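Local coordinates for protein alpha-galacturonidase (Bacillus subtilis, PDB 3FEF) that hydrolyses alpha-1,4-linked galacturonides such as di-galacturonate, as an NAD- and manganese-dependent glycosidase of family 4, at residues A[129-134]-A[157-162]; A[194-199]-A[213-218]; A[393-398]-A[412-417]. One frame throughout, in Å; residues are numbered along the deposited sequence.

Overall arrangement
The three contacts lie in different parts of a subunit that couples a Rossmann-type NAD-binding fold to a C-terminal part. Contact 1 packs two helices of the Rossmann fold; contact 2 pairs the strands of a hairpin whose connection carries His206, a magnesium ligand together with Cys169, though the paired ends lie away from that site; contact 3 joins two consecutive antiparallel helices. Contacts 1 and 3 are neighbours, their centres about 23 Å and nearest atoms about 5 Å apart, and Lys158 of contact 1 forms a salt bridge with Asp401 on helix 383-405. Contact 2 is remote, its centre about 37 Å from that of contact 1 and about 36 Å from that of contact 3.

Contact 1: A[129-134]-A[157-162]; sequences IARAIR and YKVFPG
Ala130 O is gripped by one hydrogen bond, from Arg134 N at 2.9 Å in the next turn of its own helix, and Phe160 CB rests against it at 3.9 Å. No hydrogen bond crosses between 129-134 and 157-162, so apolar surface carries the contact. Phe160, the first residue to leave helical geometry after helix 149-159, holds CG anti to its backbone N (chi1 177°) and so sends its ring along the neighbouring helix. There Arg134 lies across one ring face: CB stands 3.9 Å from the centroid, only 13° off the normal, a CH-pi contact. The opposite face meets Gly162 C, toward the rim, while Ile133 CG2 comes to the ring edge, 4.2 Å from Phe160 CE2. One step back, Val159 CB faces Ala130 CB at 3.9 Å, and Val159 CG1 touches Arg131 CG at 3.7 Å, the two side chains crossing obliquely. Ile133 approaches Ile11 of the probable NAD-binding region, and Val159 also packs on Leu404 of helix 383-405. Helices 112-136 and 149-159 flank strand 141-144 in sequence, and their packing side by side is that of successive beta-alpha-beta crossovers in a Rossmann fold.

Contact 2: A[194-199]-A[213-218]; sequences REDIRV and ASYRHI
Strands 197-202 and 207-215 form an antiparallel beta hairpin, and segments 194-199 and 213-218 meet at its open end, where side chains divide between the two faces. On one face stand Ile197, Val199, Ala213 and Tyr215, with Val199 CG1 against Ala213 CB at 3.8 Å; helix 220-231 adds Leu220 to this apolar side, and helix 171-187 backs Ile197. Arg198 and Ser214 point to the other face. Tyr215 carries its ring back beside Asp196, in the 3-10 segment 194-196, CG being anti to the backbone N (chi1 171°), so that Asp196 CB lies in the ring plane, at the edge, 3.7 Å from Tyr215 CE1. The ring's flat side is used differently: Arg216 CG sits 3.5 Å above the Tyr215 ring plane, over its centre, and the Arg216 chain folds back until its guanidinium turns one face to Tyr215 OH. Arg216 is the second residue of the type II' turn from Tyr215 to Ile218, with phi at +52°.

Arg198 bends at chi2 (-76°) and lays its guanidinium flat over Glu195 O, which is 3.2 Å from the plane, over its centre. The pair it makes with Asp196 is long; Asp196 is held chiefly by Arg193, and Arg198 NH1 forms a salt bridge with Glu340 of the second subunit, so the hairpin's polar face contributes to the subunit interface. Between the strands, Arg198 and Ser214 are a hydrogen-bonded pair, each N to the other's O at 2.9 Å. Where Asp196 O and Arg216 N stand too far apart to bond directly, a water bridges them, donating to Asp196 O and accepting from Arg216 N at 2.6 Å each.

Contact 3: A[393-398]-A[412-417]; sequences ISNQEA and FQAFLN
Helices 383-405 and 408-417 form an antiparallel helical hairpin, whose segments 393-398 and 412-417 run 160° apart in direction with axes 8.8 Å from each other. Where the helices come closest, small side chains meet: Ala414 CB nestles against Asn395 O at 3.7 Å and against Ala398 CB at 4.1 Å. Beside this tight patch Asn395 and Asn417 meet with their amide planes nearly perpendicular, 80° apart. Asn417, its CG anti to the backbone N (chi1 -160°), places ND2 on a lone pair of Asn395 OD1, in the carbonyl plane, at 2.9 Å. From its other branch Asn395 ND2 gives a weak bond to Asn417 O at 3.3 Å, so the side chain of Asn395 is gripped at both ends; Arg391 of the same chain also donates from NE to Asn417 O.

Toward Ser394 the packing loosens, and Ser394 CB comes no closer than 4.3 Å to Asn417 ND2. Arg391 of the third subunit binds Asn417 OD1, and Met387 of that subunit packs along Ser394, Asn395 and Ala398, bordering both parts. A water links Asn417 and Ser394, accepting from Asn417 ND2 at 3.3 Å and hydrogen-bonded to Ser394 OG at 3.1 Å.

Contact 1: A[129-134]-A[157-162]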
# COMPACT_ATOMS: atom_id res chain seq x y z
N ILE A 129 -2.20 -20.11 -24.24
CA ILE A 129 -2.71 -21.08 -23.27
C ILE A 129 -3.70 -20.41 -22.32
O ILE A 129 -4.79 -20.92 -22.07
CB ILE A 129 -1.56 -21.73 -22.50
CG1 ILE A 129 -0.83 -22.72 -23.42
CG2 ILE A 129 -2.09 -22.43 -21.27
CD1 ILE A 129 0.55 -23.19 -22.87
N ALA A 130 -3.35 -19.23 -21.82
CA ALA A 130 -4.25 -18.53 -20.89
C ALA A 130 -5.60 -18.19 -21.52
O ALA A 130 -6.63 -18.21 -20.82
CB ALA A 130 -3.57 -17.26 -20.32
N ARG A 131 -5.61 -17.84 -22.81
CA ARG A 131 -6.86 -17.48 -23.47
C ARG A 131 -7.70 -18.72 -23.68
O ARG A 131 -8.93 -18.67 -23.60
CB ARG A 131 -6.61 -16.73 -24.79
CG ARG A 131 -6.18 -15.27 -24.59
CD ARG A 131 -6.16 -14.48 -25.90
NE ARG A 131 -5.06 -14.93 -26.73
CZ ARG A 131 -3.85 -14.37 -26.76
NH1 ARG A 131 -3.59 -13.31 -26.01
NH2 ARG A 131 -2.91 -14.89 -27.55
N ALA A 132 -7.04 -19.86 -23.89
CA ALA A 132 -7.74 -21.13 -24.09
C ALA A 132 -8.36 -21.64 -22.80
O ALA A 132 -9.52 -22.06 -22.77
CB ALA A 132 -6.78 -22.18 -24.67
N ILE A 133 -7.58 -21.60 -21.73
CA ILE A 133 -8.10 -21.91 -20.40
C ILE A 133 -9.27 -21.00 -20.07
O ILE A 133 -10.31 -21.45 -19.59
CB ILE A 133 -7.00 -21.77 -19.35
CG1 ILE A 133 -5.94 -22.83 -19.58
CG2 ILE A 133 -7.58 -21.85 -17.94
CD1 ILE A 133 -4.67 -22.58 -18.83
N ARG A 134 -9.12 -19.70 -20.32
CA ARG A 134 -10.24 -18.78 -20.12
C ARG A 134 -11.46 -19.19 -20.93
O ARG A 134 -12.59 -19.12 -20.45
CB ARG A 134 -9.86 -17.36 -20.57
CG ARG A 134 -10.97 -16.34 -20.28
CD ARG A 134 -10.57 -14.97 -20.78
NE ARG A 134 -10.45 -14.99 -22.23
CZ ARG A 134 -9.82 -14.07 -22.95
NH1 ARG A 134 -9.23 -13.05 -22.35
NH2 ARG A 134 -9.78 -14.17 -24.27
N TYR A 157 -1.63 -14.82 -15.48
CA TYR A 157 -2.48 -13.89 -14.75
C TYR A 157 -2.72 -12.58 -15.50
O TYR A 157 -3.78 -11.98 -15.37
CB TYR A 157 -1.90 -13.59 -13.35
CG TYR A 157 -2.21 -14.68 -12.34
CD1 TYR A 157 -1.34 -15.75 -12.17
CD2 TYR A 157 -3.38 -14.66 -11.60
CE1 TYR A 157 -1.61 -16.77 -11.27
CE2 TYR A 157 -3.67 -15.69 -10.68
CZ TYR A 157 -2.77 -16.73 -10.53
OH TYR A 157 -3.03 -17.76 -9.65
N LYS A 158 -1.73 -12.14 -16.27
CA LYS A 158 -1.85 -10.90 -17.00
C LYS A 158 -2.89 -11.05 -18.11
O LYS A 158 -3.64 -10.13 -18.41
CB LYS A 158 -0.51 -10.46 -17.60
CG LYS A 158 0.50 -9.96 -16.57
CD LYS A 158 1.89 -9.71 -17.20
CE LYS A 158 1.92 -8.40 -17.98
NZ LYS A 158 2.01 -7.21 -17.06
N VAL A 159 -2.93 -12.23 -18.70
CA VAL A 159 -3.81 -12.43 -19.83
C VAL A 159 -5.20 -12.91 -19.38
O VAL A 159 -6.20 -12.59 -20.01
CB VAL A 159 -3.20 -13.42 -20.83
CG1 VAL A 159 -4.15 -13.66 -22.00
CG2 VAL A 159 -1.85 -12.89 -21.31
N PHE A 160 -5.24 -13.64 -18.27
CA PHE A 160 -6.52 -14.08 -17.68
C PHE A 160 -6.46 -13.80 -16.18
O PHE A 160 -6.08 -14.67 -15.40
CB PHE A 160 -6.69 -15.57 -17.96
CG PHE A 160 -7.93 -16.19 -17.34
CD1 PHE A 160 -9.02 -15.40 -16.95
CD2 PHE A 160 -8.01 -17.56 -17.19
CE1 PHE A 160 -10.15 -15.97 -16.39
CE2 PHE A 160 -9.14 -18.16 -16.63
CZ PHE A 160 -10.22 -17.35 -16.23
N PRO A 161 -6.80 -12.55 -15.78
CA PRO A 161 -6.67 -12.14 -14.37
C PRO A 161 -7.38 -13.06 -13.40
O PRO A 161 -6.93 -13.23 -12.27
CB PRO A 161 -7.29 -10.73 -14.34
CG PRO A 161 -6.99 -10.19 -15.75
CD PRO A 161 -7.11 -11.41 -16.67
N GLY A 162 -8.48 -13.67 -13.83
CA GLY A 162 -9.24 -14.56 -12.94
C GLY A 162 -8.73 -16.00 -12.90
O GLY A 162 -9.30 -16.86 -12.22

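Contact 2: A[194-199]-A[213-218]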
# COMPACT_ATOMS: atom_id res chain seq x y z
N ARG A 194 11.44 -36.14 4.35
CA ARG A 194 11.89 -34.77 4.13
C ARG A 194 10.77 -33.78 4.47
O ARG A 194 11.04 -32.64 4.82
CB ARG A 194 12.46 -34.56 2.72
CG ARG A 194 11.46 -34.74 1.58
CD ARG A 194 11.03 -33.41 0.99
NE ARG A 194 9.96 -33.57 0.01
CZ ARG A 194 8.79 -32.95 0.05
NH1 ARG A 194 8.53 -32.09 1.02
NH2 ARG A 194 7.89 -33.17 -0.89
N GLU A 195 9.52 -34.25 4.40
CA GLU A 195 8.39 -33.44 4.84
C GLU A 195 8.55 -32.95 6.27
O GLU A 195 8.13 -31.85 6.58
CB GLU A 195 7.08 -34.24 4.75
CG GLU A 195 6.59 -34.47 3.34
CD GLU A 195 6.99 -35.83 2.74
OE1 GLU A 195 8.03 -36.41 3.13
OE2 GLU A 195 6.23 -36.31 1.88
N ASP A 196 9.11 -33.78 7.14
CA ASP A 196 9.27 -33.41 8.55
C ASP A 196 10.26 -32.25 8.77
O ASP A 196 10.40 -31.75 9.89
CB ASP A 196 9.74 -34.61 9.36
CG ASP A 196 8.73 -35.74 9.35
OD1 ASP A 196 7.51 -35.44 9.21
OD2 ASP A 196 9.16 -36.92 9.48
N ILE A 197 10.97 -31.85 7.73
CA ILE A 197 11.82 -30.68 7.83
C ILE A 197 10.92 -29.52 7.48
O ILE A 197 10.65 -29.27 6.31
CB ILE A 197 13.01 -30.72 6.85
CG1 ILE A 197 13.74 -32.06 7.00
CG2 ILE A 197 13.98 -29.54 7.14
CD1 ILE A 197 14.39 -32.21 8.38
N ARG A 198 10.43 -28.84 8.50
CA ARG A 198 9.42 -27.82 8.32
C ARG A 198 10.14 -26.52 8.12
O ARG A 198 10.84 -26.03 9.03
CB ARG A 198 8.53 -27.74 9.57
CG ARG A 198 7.89 -29.09 9.91
CD ARG A 198 6.72 -29.41 8.98
NE ARG A 198 6.28 -30.80 9.11
CZ ARG A 198 5.35 -31.37 8.35
NH1 ARG A 198 4.73 -30.67 7.41
NH2 ARG A 198 5.03 -32.65 8.54
N VAL A 199 10.02 -25.97 6.93
CA VAL A 199 10.82 -24.81 6.61
C VAL A 199 9.93 -23.62 6.28
O VAL A 199 8.82 -23.78 5.74
CB VAL A 199 11.81 -25.12 5.43
CG1 VAL A 199 12.82 -26.19 5.84
CG2 VAL A 199 11.06 -25.54 4.17
N ALA A 213 13.57 -22.91 10.09
CA ALA A 213 13.50 -24.32 9.80
C ALA A 213 13.58 -25.12 11.09
O ALA A 213 14.29 -24.76 12.04
CB ALA A 213 14.63 -24.71 8.86
N SER A 214 12.85 -26.21 11.13
CA SER A 214 12.85 -27.03 12.31
C SER A 214 12.60 -28.48 11.96
O SER A 214 11.97 -28.80 10.92
CB SER A 214 11.78 -26.55 13.29
OG SER A 214 10.49 -26.64 12.71
N TYR A 215 13.10 -29.35 12.83
CA TYR A 215 12.69 -30.75 12.84
C TYR A 215 12.10 -30.99 14.23
O TYR A 215 12.82 -30.88 15.24
CB TYR A 215 13.87 -31.68 12.56
CG TYR A 215 13.49 -33.13 12.78
CD1 TYR A 215 12.51 -33.72 11.99
CD2 TYR A 215 14.04 -33.87 13.82
CE1 TYR A 215 12.11 -35.02 12.20
CE2 TYR A 215 13.65 -35.19 14.05
CZ TYR A 215 12.69 -35.75 13.22
OH TYR A 215 12.29 -37.04 13.42
N ARG A 216 10.80 -31.22 14.31
CA ARG A 216 10.14 -31.29 15.62
C ARG A 216 10.49 -30.05 16.42
O ARG A 216 10.30 -28.93 15.97
CB ARG A 216 10.63 -32.52 16.40
CG ARG A 216 10.71 -33.75 15.54
CD ARG A 216 9.47 -34.57 15.66
NE ARG A 216 9.77 -35.79 16.42
CZ ARG A 216 9.68 -37.02 15.92
NH1 ARG A 216 9.28 -37.20 14.66
NH2 ARG A 216 9.99 -38.06 16.68
N HIS A 217 11.04 -30.27 17.61
CA HIS A 217 11.32 -29.17 18.53
C HIS A 217 12.68 -28.48 18.27
O HIS A 217 13.01 -27.50 18.92
CB HIS A 217 11.26 -29.68 19.96
CG HIS A 217 12.23 -30.77 20.25
ND1 HIS A 217 12.03 -32.08 19.84
CD2 HIS A 217 13.42 -30.76 20.91
CE1 HIS A 217 13.05 -32.82 20.23
NE2 HIS A 217 13.91 -32.04 20.88
N ILE A 218 13.45 -28.97 17.31
CA ILE A 218 14.81 -28.49 17.12
C ILE A 218 14.92 -27.40 16.04
O ILE A 218 14.40 -27.55 14.94
CB ILE A 218 15.75 -29.66 16.76
CG1 ILE A 218 15.83 -30.66 17.92
CG2 ILE A 218 17.13 -29.16 16.40
CD1 ILE A 218 15.95 -32.12 17.47
O HOH W 1 9.30 -31.45 12.18

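Contact 3: A[393-398]-A[412-417]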
# COMPACT_ATOMS: atom_id res chain seq x y z
N ILE A 393 12.95 -9.50 -10.24
CA ILE A 393 11.54 -9.25 -10.45
C ILE A 393 11.27 -8.10 -11.44
O ILE A 393 10.47 -8.27 -12.37
CB ILE A 393 10.81 -9.08 -9.11
CG1 ILE A 393 10.70 -10.45 -8.43
CG2 ILE A 393 9.42 -8.46 -9.34
CD1 ILE A 393 10.14 -10.41 -7.06
N SER A 394 11.95 -6.95 -11.28
CA SER A 394 11.92 -5.88 -12.30
C SER A 394 12.07 -6.46 -13.70
O SER A 394 11.30 -6.15 -14.60
CB SER A 394 13.10 -4.93 -12.13
OG SER A 394 12.76 -3.90 -11.27
N ASN A 395 13.11 -7.25 -13.88
CA ASN A 395 13.40 -7.88 -15.17
C ASN A 395 12.32 -8.83 -15.67
O ASN A 395 11.94 -8.81 -16.86
CB ASN A 395 14.76 -8.58 -15.10
CG ASN A 395 15.87 -7.59 -14.85
OD1 ASN A 395 15.65 -6.37 -14.95
ND2 ASN A 395 17.05 -8.09 -14.47
N GLN A 396 11.84 -9.67 -14.76
CA GLN A 396 10.74 -10.58 -15.07
C GLN A 396 9.44 -9.84 -15.46
O GLN A 396 8.80 -10.21 -16.44
CB GLN A 396 10.52 -11.56 -13.90
CG GLN A 396 11.73 -12.50 -13.74
CD GLN A 396 11.73 -13.28 -12.40
OE1 GLN A 396 10.90 -13.04 -11.54
NE2 GLN A 396 12.71 -14.17 -12.24
N GLU A 397 9.07 -8.80 -14.73
CA GLU A 397 7.91 -7.98 -15.09
C GLU A 397 8.08 -7.34 -16.47
O GLU A 397 7.15 -7.31 -17.26
CB GLU A 397 7.64 -6.86 -14.05
CG GLU A 397 7.14 -7.31 -12.67
CD GLU A 397 5.79 -8.04 -12.73
OE1 GLU A 397 4.78 -7.40 -13.12
OE2 GLU A 397 5.73 -9.25 -12.37
N ALA A 398 9.25 -6.79 -16.75
CA ALA A 398 9.52 -6.15 -18.04
C ALA A 398 9.45 -7.15 -19.18
O ALA A 398 8.92 -6.86 -20.26
CB ALA A 398 10.87 -5.48 -18.02
N PHE A 412 15.28 -5.34 -23.92
CA PHE A 412 16.71 -5.04 -23.87
C PHE A 412 17.10 -4.36 -22.55
O PHE A 412 18.18 -4.61 -22.01
CB PHE A 412 17.14 -4.19 -25.07
CG PHE A 412 18.63 -3.98 -25.15
CD1 PHE A 412 19.50 -5.06 -25.04
CD2 PHE A 412 19.15 -2.71 -25.29
CE1 PHE A 412 20.86 -4.88 -25.10
CE2 PHE A 412 20.51 -2.51 -25.35
CZ PHE A 412 21.37 -3.60 -25.26
N GLN A 413 16.22 -3.50 -22.03
CA GLN A 413 16.42 -2.92 -20.70
C GLN A 413 16.54 -4.00 -19.63
O GLN A 413 17.44 -3.94 -18.80
CB GLN A 413 15.28 -1.97 -20.35
CG GLN A 413 15.14 -0.83 -21.35
CD GLN A 413 16.40 -0.00 -21.41
OE1 GLN A 413 16.90 0.34 -22.49
NE2 GLN A 413 16.95 0.30 -20.24
N ALA A 414 15.65 -4.98 -19.66
CA ALA A 414 15.76 -6.08 -18.71
C ALA A 414 17.09 -6.81 -18.95
O ALA A 414 17.87 -7.03 -18.01
CB ALA A 414 14.57 -7.04 -18.86
N PHE A 415 17.35 -7.18 -20.20
CA PHE A 415 18.61 -7.79 -20.58
C PHE A 415 19.80 -7.06 -19.97
O PHE A 415 20.69 -7.70 -19.38
CB PHE A 415 18.73 -7.84 -22.11
CG PHE A 415 19.82 -8.77 -22.63
CD1 PHE A 415 21.08 -8.27 -22.95
CD2 PHE A 415 19.56 -10.12 -22.84
CE1 PHE A 415 22.08 -9.11 -23.46
CE2 PHE A 415 20.55 -10.98 -23.34
CZ PHE A 415 21.81 -10.47 -23.66
N LEU A 416 19.83 -5.73 -20.12
CA LEU A 416 20.90 -4.91 -19.55
C LEU A 416 20.94 -4.90 -18.02
O LEU A 416 21.99 -4.70 -17.41
CB LEU A 416 20.77 -3.45 -20.03
CG LEU A 416 21.08 -3.10 -21.49
CD1 LEU A 416 20.94 -1.58 -21.72
CD2 LEU A 416 22.47 -3.59 -21.84
N ASN A 417 19.78 -5.04 -17.39
CA ASN A 417 19.69 -5.01 -15.94
C ASN A 417 20.01 -6.37 -15.29
O ASN A 417 19.97 -6.51 -14.06
CB ASN A 417 18.29 -4.54 -15.56
CG ASN A 417 18.21 -4.01 -14.14
OD1 ASN A 417 19.13 -3.35 -13.66
ND2 ASN A 417 17.09 -4.27 -13.48
O HOH W 2 15.66 -2.90 -10.90